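Local coordinates for protein ferredoxin (Nitrosospira multiformis, PDB 3LMF) that probably binds and stores copper(I) through the thiols lining the core of its four-helix bundle, at residues Asn10-Ala13 with Cys14-Ala17; Tyr22-Cys25 with Leu26-Ala29; Ala43-Leu46 with Arg47-Asn51; Glu95-Val98 with Gln99-Gln103. All coordinates share one frame; numbering follows the deposited sequence.

In the fold
Starting at the N terminus, contact 1 (10-17) and contact 2 (22-29) lie in turn on helix 8-36, their centres about 18 Å apart; contact 3 (43-51) opens helix 43-64 and contact 4 (95-103) opens helix 95-112. Each joins adjacent turns of one helix, so none closes a long loop; the four follow in series, neither nesting nor crossing. Space brings them together: contact 2 packs on contact 3 through Ala29 and Met49, and on contact 4 through the Cys25 sulfur against those of Cys97 and Cys101. Met49 also reaches Cys97, linking contacts 3 and 4. Contact 1 stands farther along the bundle, touching contact 4 through Ala17 and Gln103.

Contact 1: Asn10-Ala13 with Cys14-Ala17; sequences NLQA and CIDA
Leu11 and Ile15, one helical turn apart, carry the apolar part of this contact. The methyl CD2 of Leu11 meets CD1 of Ile15 at 3.4 Å, tighter than ordinary van der Waals packing, the two branched chains running at a slant to each other. The first torsion of Ile15 (chi1 -82°) lays CG1 beside its own backbone N, back toward Leu11, while the other branch, CG2, comes to 3.9 Å from Gln12 NE2. Cut back to an alanine here, the side chain would probably leave the Leu11 methyl without its mate and open a gap on the side of Met63 and Leu60 of helix 43-64. Among polar groups, Gln12 bends at chi2 so that its amide approaches Asp16, NE2 standing 4.1 Å from OD1 with the two planes 57° apart. The stronger partner of that carboxylate is Arg23 of the second subunit, which forms a salt bridge with OD1. Backbone hydrogen bonds bind the turns together, from Cys14 N to Asn10 O at 2.9 Å through to Ala17 N and Ala13 O at 3.2 Å. Such bonds belong to any alpha-helix; a buried face of Cys14 and Ile15 beside polar, interface-facing Asp16 marks a bundle helix.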
loop_
_atom_site.group_PDB
_atom_site.type_symbol
_atom_site.label_atom_id
_atom_site.label_comp_id
_atom_site.label_asym_id
_atom_site.label_seq_id
_atom_site.Cartn_x
_atom_site.Cartn_y
_atom_site.Cartn_z
ATOM N N ASN A 10 -13.340 -21.148 -1.525
ATOM C CA ASN A 10 -12.267 -20.942 -0.562
ATOM C C ASN A 10 -11.500 -19.652 -0.823
ATOM O O ASN A 10 -11.178 -18.908 0.103
ATOM C CB ASN A 10 -11.293 -22.122 -0.594
ATOM C CG ASN A 10 -11.986 -23.454 -0.385
ATOM O OD1 ASN A 10 -12.837 -23.591 0.493
ATOM N ND2 ASN A 10 -11.617 -24.447 -1.188
ATOM N N LEU A 11 -11.211 -19.395 -2.093
ATOM C CA LEU A 11 -10.472 -18.204 -2.491
ATOM C C LEU A 11 -11.230 -16.947 -2.077
ATOM O O LEU A 11 -10.666 -16.043 -1.468
ATOM C CB LEU A 11 -10.262 -18.213 -4.009
ATOM C CG LEU A 11 -9.005 -17.543 -4.573
ATOM C CD1 LEU A 11 -8.894 -17.849 -6.062
ATOM C CD2 LEU A 11 -9.052 -16.053 -4.335
ATOM N N GLN A 12 -12.518 -16.908 -2.400
ATOM C CA GLN A 12 -13.352 -15.763 -2.076
ATOM C C GLN A 12 -13.535 -15.625 -0.570
ATOM O O GLN A 12 -13.659 -14.518 -0.047
ATOM C CB GLN A 12 -14.713 -15.900 -2.758
ATOM C CG GLN A 12 -15.385 -14.574 -3.049
ATOM C CD GLN A 12 -14.507 -13.663 -3.888
ATOM O OE1 GLN A 12 -14.004 -14.062 -4.940
ATOM N NE2 GLN A 12 -14.319 -12.432 -3.426
ATOM N N ALA A 13 -13.549 -16.754 0.129
ATOM C CA ALA A 13 -13.713 -16.735 1.574
ATOM C C ALA A 13 -12.472 -16.149 2.240
ATOM O O ALA A 13 -12.578 -15.415 3.216
ATOM C CB ALA A 13 -13.971 -18.151 2.098
ATOM N N CYS A 14 -11.295 -16.476 1.721
ATOM C CA CYS A 14 -10.075 -15.952 2.318
ATOM C C CYS A 14 -9.880 -14.488 1.946
ATOM O O CYS A 14 -9.287 -13.720 2.707
ATOM C CB CYS A 14 -8.854 -16.760 1.880
ATOM S SG CYS A 14 -7.324 -16.258 2.706
ATOM N N ILE A 15 -10.370 -14.105 0.773
ATOM C CA ILE A 15 -10.264 -12.722 0.329
ATOM C C ILE A 15 -11.081 -11.821 1.249
ATOM O O ILE A 15 -10.584 -10.801 1.733
ATOM C CB ILE A 15 -10.747 -12.567 -1.131
ATOM C CG1 ILE A 15 -9.614 -12.965 -2.079
ATOM C CG2 ILE A 15 -11.210 -11.139 -1.400
ATOM C CD1 ILE A 15 -10.001 -12.940 -3.540
ATOM N N ASP A 16 -12.325 -12.207 1.508
ATOM C CA ASP A 16 -13.185 -11.415 2.380
ATOM C C ASP A 16 -12.665 -11.380 3.813
ATOM O O ASP A 16 -12.808 -10.371 4.504
ATOM C CB ASP A 16 -14.617 -11.956 2.358
ATOM C CG ASP A 16 -15.273 -11.804 0.995
ATOM O OD1 ASP A 16 -14.906 -10.855 0.264
ATOM O OD2 ASP A 16 -16.161 -12.618 0.662
ATOM N N ALA A 17 -12.057 -12.479 4.249
ATOM C CA ALA A 17 -11.512 -12.568 5.597
ATOM C C ALA A 17 -10.323 -11.618 5.750
ATOM O O ALA A 17 -10.235 -10.876 6.728
ATOM C CB ALA A 17 -11.090 -14.003 5.895
#

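Contact 2: Tyr22-Cys25 with Leu26-Ala29; sequences YRTC and LRMA
From Tyr22 to Ala29 the chain is regular alpha-helix, its four i to i+4 hydrogen bonds running from Leu26 N to Tyr22 O (3.1 Å, nearly straight at 171°) through to Ala29 N and Cys25 O. Thr24 and selenomethionine Met28 run alongside each other. The Thr24 methyl CG2 touches both CG and SE of Met28, each at 4.1 Å. Because Met28 CG stands beside its own backbone N (chi1 -54°), it also presses on the carbonyl of the preceding turn, 3.0 Å from Thr24 O. On another flank, the Tyr22 ring brings CE1 obliquely to Leu26 CD1 at 4.2 Å, and its OH is held by Asn61 of the second subunit. Arg23 and Arg27, both basic, have separate acidic partners, Asp16 of the second subunit for the former and Glu96 of the same chain for NH2 of the latter, which probably eases any repulsion between them. This part of helix 8-36 packs on two helices of its own chain and on the second subunit: Cys25 and Ala29 face Cys52 and Met49 of helix 43-64, Thr24 and Cys25 meet helix 95-112 at Thr100 and its cysteines, and Tyr22 and Leu26 meet the second subunit.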
loop_
_atom_site.group_PDB
_atom_site.type_symbol
_atom_site.label_atom_id
_atom_site.label_comp_id
_atom_site.label_asym_id
_atom_site.label_seq_id
_atom_site.Cartn_x
_atom_site.Cartn_y
_atom_site.Cartn_z
ATOM N N TYR A 22 -8.102 -6.740 7.692
ATOM C CA TYR A 22 -7.255 -5.590 7.404
ATOM C C TYR A 22 -7.994 -4.313 7.822
ATOM O O TYR A 22 -7.435 -3.471 8.517
ATOM C CB TYR A 22 -6.867 -5.590 5.916
ATOM C CG TYR A 22 -6.990 -4.276 5.189
ATOM C CD1 TYR A 22 -6.254 -3.158 5.578
ATOM C CD2 TYR A 22 -7.801 -4.173 4.071
ATOM C CE1 TYR A 22 -6.323 -1.971 4.858
ATOM C CE2 TYR A 22 -7.879 -3.001 3.346
ATOM C CZ TYR A 22 -7.140 -1.904 3.738
ATOM O OH TYR A 22 -7.203 -0.757 2.986
ATOM N N ARG A 23 -9.256 -4.186 7.432
ATOM C CA ARG A 23 -10.025 -3.008 7.799
ATOM C C ARG A 23 -10.145 -2.842 9.315
ATOM O O ARG A 23 -9.965 -1.745 9.845
ATOM C CB ARG A 23 -11.413 -3.069 7.160
ATOM C CG ARG A 23 -11.365 -2.823 5.664
ATOM C CD ARG A 23 -12.702 -3.032 5.008
ATOM N NE ARG A 23 -13.756 -2.283 5.670
ATOM C CZ ARG A 23 -14.969 -2.096 5.163
ATOM N NH1 ARG A 23 -15.873 -1.405 5.847
ATOM N NH2 ARG A 23 -15.274 -2.587 3.970
ATOM N N THR A 24 -10.439 -3.940 10.000
ATOM C CA THR A 24 -10.587 -3.949 11.449
ATOM C C THR A 24 -9.287 -3.582 12.169
ATOM O O THR A 24 -9.292 -2.760 13.077
ATOM C CB THR A 24 -11.066 -5.341 11.937
ATOM O OG1 THR A 24 -12.322 -5.650 11.323
ATOM C CG2 THR A 24 -11.237 -5.367 13.457
ATOM N N CYS A 25 -8.169 -4.177 11.779
ATOM C CA CYS A 25 -6.929 -3.848 12.455
ATOM C C CYS A 25 -6.532 -2.384 12.281
ATOM O O CYS A 25 -6.165 -1.726 13.257
ATOM C CB CYS A 25 -5.810 -4.791 12.000
ATOM S SG CYS A 25 -6.077 -6.509 12.614
ATOM N N LEU A 26 -6.626 -1.866 11.059
ATOM C CA LEU A 26 -6.272 -0.468 10.798
ATOM C C LEU A 26 -7.191 0.480 11.574
ATOM O O LEU A 26 -6.726 1.407 12.241
ATOM C CB LEU A 26 -6.387 -0.146 9.300
ATOM C CG LEU A 26 -5.348 0.787 8.665
ATOM C CD1 LEU A 26 -5.941 1.405 7.389
ATOM C CD2 LEU A 26 -4.938 1.886 9.632
ATOM N N ARG A 27 -8.494 0.241 11.476
ATOM C CA ARG A 27 -9.480 1.079 12.145
ATOM C C ARG A 27 -9.298 1.144 13.655
ATOM O O ARG A 27 -9.205 2.226 14.240
ATOM C CB ARG A 27 -10.896 0.589 11.823
ATOM C CG ARG A 27 -11.998 1.325 12.584
ATOM C CD ARG A 27 -13.379 0.953 12.055
ATOM N NE ARG A 27 -13.683 -0.472 12.197
ATOM C CZ ARG A 27 -13.969 -1.072 13.350
ATOM N NH1 ARG A 27 -13.993 -0.373 14.479
ATOM N NH2 ARG A 27 -14.241 -2.371 13.374
HETATM N N MSE A 28 -9.233 -0.016 14.287
HETATM C CA MSE A 28 -9.091 -0.059 15.733
HETATM C C MSE A 28 -7.779 0.522 16.239
HETATM O O MSE A 28 -7.754 1.221 17.257
HETATM C CB MSE A 28 -9.278 -1.491 16.214
HETATM C CG MSE A 28 -10.586 -2.060 15.720
HETATM SE SE MSE A 28 -11.390 -3.261 16.958
HETATM C CE MSE A 28 -12.309 -1.944 18.045
ATOM N N ALA A 29 -6.694 0.249 15.526
ATOM C CA ALA A 29 -5.394 0.771 15.922
ATOM C C ALA A 29 -5.360 2.298 15.841
ATOM O O ALA A 29 -4.927 2.967 16.778
ATOM C CB ALA A 29 -4.313 0.187 15.034
#

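Contact 3: Ala43-Leu46 with Arg47-Asn51; sequences ADHL and RLMMN
Asp44 and Arg47 cross one another at an angle on the first turns of helix 43-64, their carboxylate and guanidinium planes turned 44° apart. OD1 of Asp44 arrives at the guanidinium edge, near its plane, and makes a long salt bridge to NH1 of Arg47 at 3.5 Å. A water braces the pair, donating a hydrogen bond to Asp44 OD1 at 2.9 Å and accepting weakly from Arg47 NH1. With CG beside its own backbone N (chi1 -75°) and the chain extended to NE, Arg47 doubles back toward the helix start, where NH1 also passes 3.7 Å from Ala43 CB. Its NH2 forms another salt bridge, with Glu35 of the third subunit. This i to i+3 ion pair lies on the face of the four-helix bundle turned to other subunits, while the next pair faces the interior. His45 and selenomethionine Met49 extend alongside one another, a sulfur-aromatic contact with selenium in place of sulfur. SE stands 4.7 Å from the centroid of the His45 ring, 49° off its normal, with CE1 closest. ND1 is hydrogen-bonded to Ser87; NE2 is buried without a partner, and the ring packs on Cys88, Leu91 and Met94.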
loop_
_atom_site.group_PDB
_atom_site.type_symbol
_atom_site.label_atom_id
_atom_site.label_comp_id
_atom_site.label_asym_id
_atom_site.label_seq_id
_atom_site.Cartn_x
_atom_site.Cartn_y
_atom_site.Cartn_z
ATOM N N ALA A 43 4.336 0.018 22.346
ATOM C CA ALA A 43 5.130 -0.217 21.140
ATOM C C ALA A 43 4.867 -1.530 20.398
ATOM O O ALA A 43 4.453 -1.512 19.239
ATOM C CB ALA A 43 6.613 -0.098 21.470
ATOM N N ASP A 44 5.116 -2.661 21.053
ATOM C CA ASP A 44 4.916 -3.959 20.418
ATOM C C ASP A 44 3.487 -4.207 19.935
ATOM O O ASP A 44 3.285 -4.765 18.860
ATOM C CB ASP A 44 5.330 -5.099 21.360
ATOM C CG ASP A 44 6.801 -5.041 21.750
ATOM O OD1 ASP A 44 7.660 -4.828 20.867
ATOM O OD2 ASP A 44 7.102 -5.226 22.947
ATOM N N HIS A 45 2.496 -3.799 20.717
ATOM C CA HIS A 45 1.111 -4.017 20.326
ATOM C C HIS A 45 0.710 -3.229 19.088
ATOM O O HIS A 45 0.175 -3.795 18.132
ATOM C CB HIS A 45 0.167 -3.664 21.476
ATOM C CG HIS A 45 -1.275 -3.573 21.068
ATOM N ND1 HIS A 45 -1.994 -4.657 20.623
ATOM C CD2 HIS A 45 -2.116 -2.513 21.019
ATOM C CE1 HIS A 45 -3.224 -4.271 20.314
ATOM N NE2 HIS A 45 -3.322 -2.975 20.545
ATOM N N LEU A 46 0.961 -1.925 19.101
ATOM C CA LEU A 46 0.590 -1.091 17.965
ATOM C C LEU A 46 1.318 -1.524 16.688
ATOM O O LEU A 46 0.683 -1.655 15.644
ATOM C CB LEU A 46 0.863 0.384 18.275
ATOM C CG LEU A 46 -0.034 1.345 17.492
ATOM C CD1 LEU A 46 -1.497 1.120 17.877
ATOM C CD2 LEU A 46 0.375 2.772 17.789
ATOM N N ARG A 47 2.630 -1.764 16.769
ATOM C CA ARG A 47 3.377 -2.212 15.593
ATOM C C ARG A 47 2.704 -3.436 15.008
ATOM O O ARG A 47 2.481 -3.530 13.799
ATOM C CB ARG A 47 4.808 -2.641 15.924
ATOM C CG ARG A 47 5.805 -1.565 16.206
ATOM C CD ARG A 47 7.214 -2.127 16.041
ATOM N NE ARG A 47 8.214 -1.213 16.571
ATOM C CZ ARG A 47 8.620 -1.204 17.834
ATOM N NH1 ARG A 47 8.118 -2.073 18.702
ATOM N NH2 ARG A 47 9.512 -0.308 18.236
ATOM N N LEU A 48 2.411 -4.394 15.879
ATOM C CA LEU A 48 1.784 -5.633 15.447
ATOM C C LEU A 48 0.464 -5.331 14.751
ATOM O O LEU A 48 0.168 -5.881 13.694
ATOM C CB LEU A 48 1.552 -6.556 16.646
ATOM C CG LEU A 48 1.218 -8.013 16.310
ATOM C CD1 LEU A 48 2.226 -8.567 15.313
ATOM C CD2 LEU A 48 1.230 -8.835 17.593
HETATM N N MSE A 49 -0.313 -4.436 15.346
HETATM C CA MSE A 49 -1.594 -4.057 14.790
HETATM C C MSE A 49 -1.436 -3.562 13.353
HETATM O O MSE A 49 -2.156 -4.003 12.455
HETATM C CB MSE A 49 -2.220 -2.962 15.641
HETATM C CG MSE A 49 -3.716 -2.985 15.611
HETATM SE SE MSE A 49 -4.398 -4.493 16.614
HETATM C CE MSE A 49 -6.069 -3.670 17.117
HETATM N N MSE A 50 -0.490 -2.649 13.143
HETATM C CA MSE A 50 -0.238 -2.098 11.817
HETATM C C MSE A 50 0.364 -3.140 10.879
HETATM O O MSE A 50 0.049 -3.165 9.686
HETATM C CB MSE A 50 0.687 -0.877 11.910
HETATM C CG MSE A 50 0.078 0.315 12.642
HETATM SE SE MSE A 50 -1.634 0.859 11.891
HETATM C CE MSE A 50 -1.010 1.398 10.136
ATOM N N ASN A 51 1.231 -3.994 11.417
ATOM C CA ASN A 51 1.859 -5.049 10.621
ATOM C C ASN A 51 0.770 -5.975 10.112
ATOM O O ASN A 51 0.743 -6.342 8.941
ATOM C CB ASN A 51 2.840 -5.862 11.471
ATOM C CG ASN A 51 4.132 -5.119 11.752
ATOM O OD1 ASN A 51 4.958 -5.570 12.546
ATOM N ND2 ASN A 51 4.315 -3.984 11.098
HETATM O O HOH W 1 7.925 -5.158 18.039
#

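Contact 4: Glu95-Val98 with Gln99-Gln103; sequences EECV and QTCRQ
The backbone from Glu95 to Gln103 forms the opening turns of helix 95-112, with i to i+4 hydrogen bonds such as Gln99 N to Glu95 O, almost straight at 172°, and Cys101 N to Cys97 O at 3.0 Å. On the outer flank Arg102 follows the course of Val98. The valine methyl CG1 sits over one face of the guanidinium, 3.3 Å above its plane and displaced toward the rim, with NE and CZ of Arg102 each 3.4 Å from it. An extended chain from CG to NE carries the flat group across this methyl, and its NH1 finds a counter-charge in Glu89 of helix 70-90, so that packing on one face and a salt bridge at NH1 probably restrain the group. On the inner flank Cys97 and Cys101 bring their sulfurs within 4.1 Å, too far for a disulfide. Different first torsions bring the sulfurs together: SG of Cys97 stands beside its carbonyl carbon (chi1 -163°), that of Cys101 beside its backbone N (chi1 -77°). Thr100 places its methyl between its backbone N and carbonyl carbon, a crowded position that leaves CG2 3.2 Å from Cys97 O. Cys88 and Cys84 of helix 70-90, Cys21 and Cys25 of helix 8-36 and Cys52 of helix 43-64 gather round the two thiols. Such a CXXXC pair, spaced one helical turn within a cysteine-lined four-helix bundle, is the hallmark of copper storage proteins, where thiols of this kind bind copper(I), and probably serves likewise here.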
loop_
_atom_site.group_PDB
_atom_site.type_symbol
_atom_site.label_atom_id
_atom_site.label_comp_id
_atom_site.label_asym_id
_atom_site.label_seq_id
_atom_site.Cartn_x
_atom_site.Cartn_y
_atom_site.Cartn_z
ATOM N N GLU A 95 -12.471 -7.165 21.487
ATOM C CA GLU A 95 -13.074 -8.451 21.139
ATOM C C GLU A 95 -13.232 -8.645 19.637
ATOM O O GLU A 95 -12.980 -9.729 19.113
ATOM C CB GLU A 95 -14.446 -8.607 21.804
ATOM C CG GLU A 95 -14.425 -8.648 23.328
ATOM C CD GLU A 95 -14.081 -7.308 23.951
ATOM O OE1 GLU A 95 -14.758 -6.307 23.620
ATOM O OE2 GLU A 95 -13.133 -7.259 24.768
ATOM N N GLU A 96 -13.655 -7.598 18.943
ATOM C CA GLU A 96 -13.857 -7.691 17.505
ATOM C C GLU A 96 -12.560 -8.017 16.756
ATOM O O GLU A 96 -12.578 -8.716 15.744
ATOM C CB GLU A 96 -14.445 -6.381 16.980
ATOM C CG GLU A 96 -14.849 -6.431 15.517
ATOM C CD GLU A 96 -15.464 -5.130 15.038
ATOM O OE1 GLU A 96 -15.831 -5.056 13.844
ATOM O OE2 GLU A 96 -15.577 -4.187 15.856
ATOM N N CYS A 97 -11.439 -7.514 17.262
ATOM C CA CYS A 97 -10.152 -7.745 16.625
ATOM C C CYS A 97 -9.661 -9.179 16.821
ATOM O O CYS A 97 -9.117 -9.787 15.898
ATOM C CB CYS A 97 -9.117 -6.755 17.159
ATOM S SG CYS A 97 -7.651 -6.604 16.125
ATOM N N VAL A 98 -9.848 -9.714 18.025
ATOM C CA VAL A 98 -9.441 -11.084 18.316
ATOM C C VAL A 98 -10.157 -12.023 17.346
ATOM O O VAL A 98 -9.533 -12.873 16.713
ATOM C CB VAL A 98 -9.816 -11.502 19.763
ATOM C CG1 VAL A 98 -9.415 -12.949 20.003
ATOM C CG2 VAL A 98 -9.130 -10.592 20.774
ATOM N N GLN A 99 -11.468 -11.843 17.228
ATOM C CA GLN A 99 -12.313 -12.656 16.358
ATOM C C GLN A 99 -11.876 -12.663 14.893
ATOM O O GLN A 99 -11.701 -13.725 14.289
ATOM C CB GLN A 99 -13.757 -12.157 16.439
ATOM C CG GLN A 99 -14.712 -12.817 15.458
ATOM C CD GLN A 99 -15.513 -13.950 16.075
ATOM O OE1 GLN A 99 -14.953 -14.944 16.542
ATOM N NE2 GLN A 99 -16.839 -13.799 16.087
ATOM N N THR A 100 -11.709 -11.472 14.325
ATOM C CA THR A 100 -11.329 -11.355 12.926
ATOM C C THR A 100 -9.915 -11.873 12.656
ATOM O O THR A 100 -9.664 -12.465 11.612
ATOM C CB THR A 100 -11.461 -9.893 12.433
ATOM O OG1 THR A 100 -11.334 -9.863 11.005
ATOM C CG2 THR A 100 -10.387 -9.007 13.053
ATOM N N CYS A 101 -8.999 -11.666 13.593
ATOM C CA CYS A 101 -7.643 -12.145 13.402
ATOM C C CYS A 101 -7.575 -13.671 13.417
ATOM O O CYS A 101 -6.759 -14.255 12.706
ATOM C CB CYS A 101 -6.702 -11.556 14.456
ATOM S SG CYS A 101 -6.216 -9.824 14.130
ATOM N N ARG A 102 -8.426 -14.318 14.214
ATOM C CA ARG A 102 -8.450 -15.782 14.279
ATOM C C ARG A 102 -9.017 -16.381 12.999
ATOM O O ARG A 102 -8.490 -17.370 12.477
ATOM C CB ARG A 102 -9.296 -16.263 15.464
ATOM C CG ARG A 102 -8.664 -16.046 16.826
ATOM C CD ARG A 102 -9.647 -16.379 17.940
ATOM N NE ARG A 102 -9.037 -16.227 19.260
ATOM C CZ ARG A 102 -9.700 -16.331 20.405
ATOM N NH1 ARG A 102 -9.064 -16.174 21.557
ATOM N NH2 ARG A 102 -11.002 -16.582 20.395
ATOM N N GLN A 103 -10.103 -15.787 12.509
ATOM C CA GLN A 103 -10.756 -16.248 11.287
ATOM C C GLN A 103 -9.814 -16.097 10.101
ATOM O O GLN A 103 -9.591 -17.044 9.353
ATOM C CB GLN A 103 -12.035 -15.447 11.017
ATOM C CG GLN A 103 -12.692 -15.783 9.670
ATOM C CD GLN A 103 -13.828 -14.835 9.283
ATOM O OE1 GLN A 103 -13.626 -13.620 9.139
ATOM N NE2 GLN A 103 -15.029 -15.393 9.100
#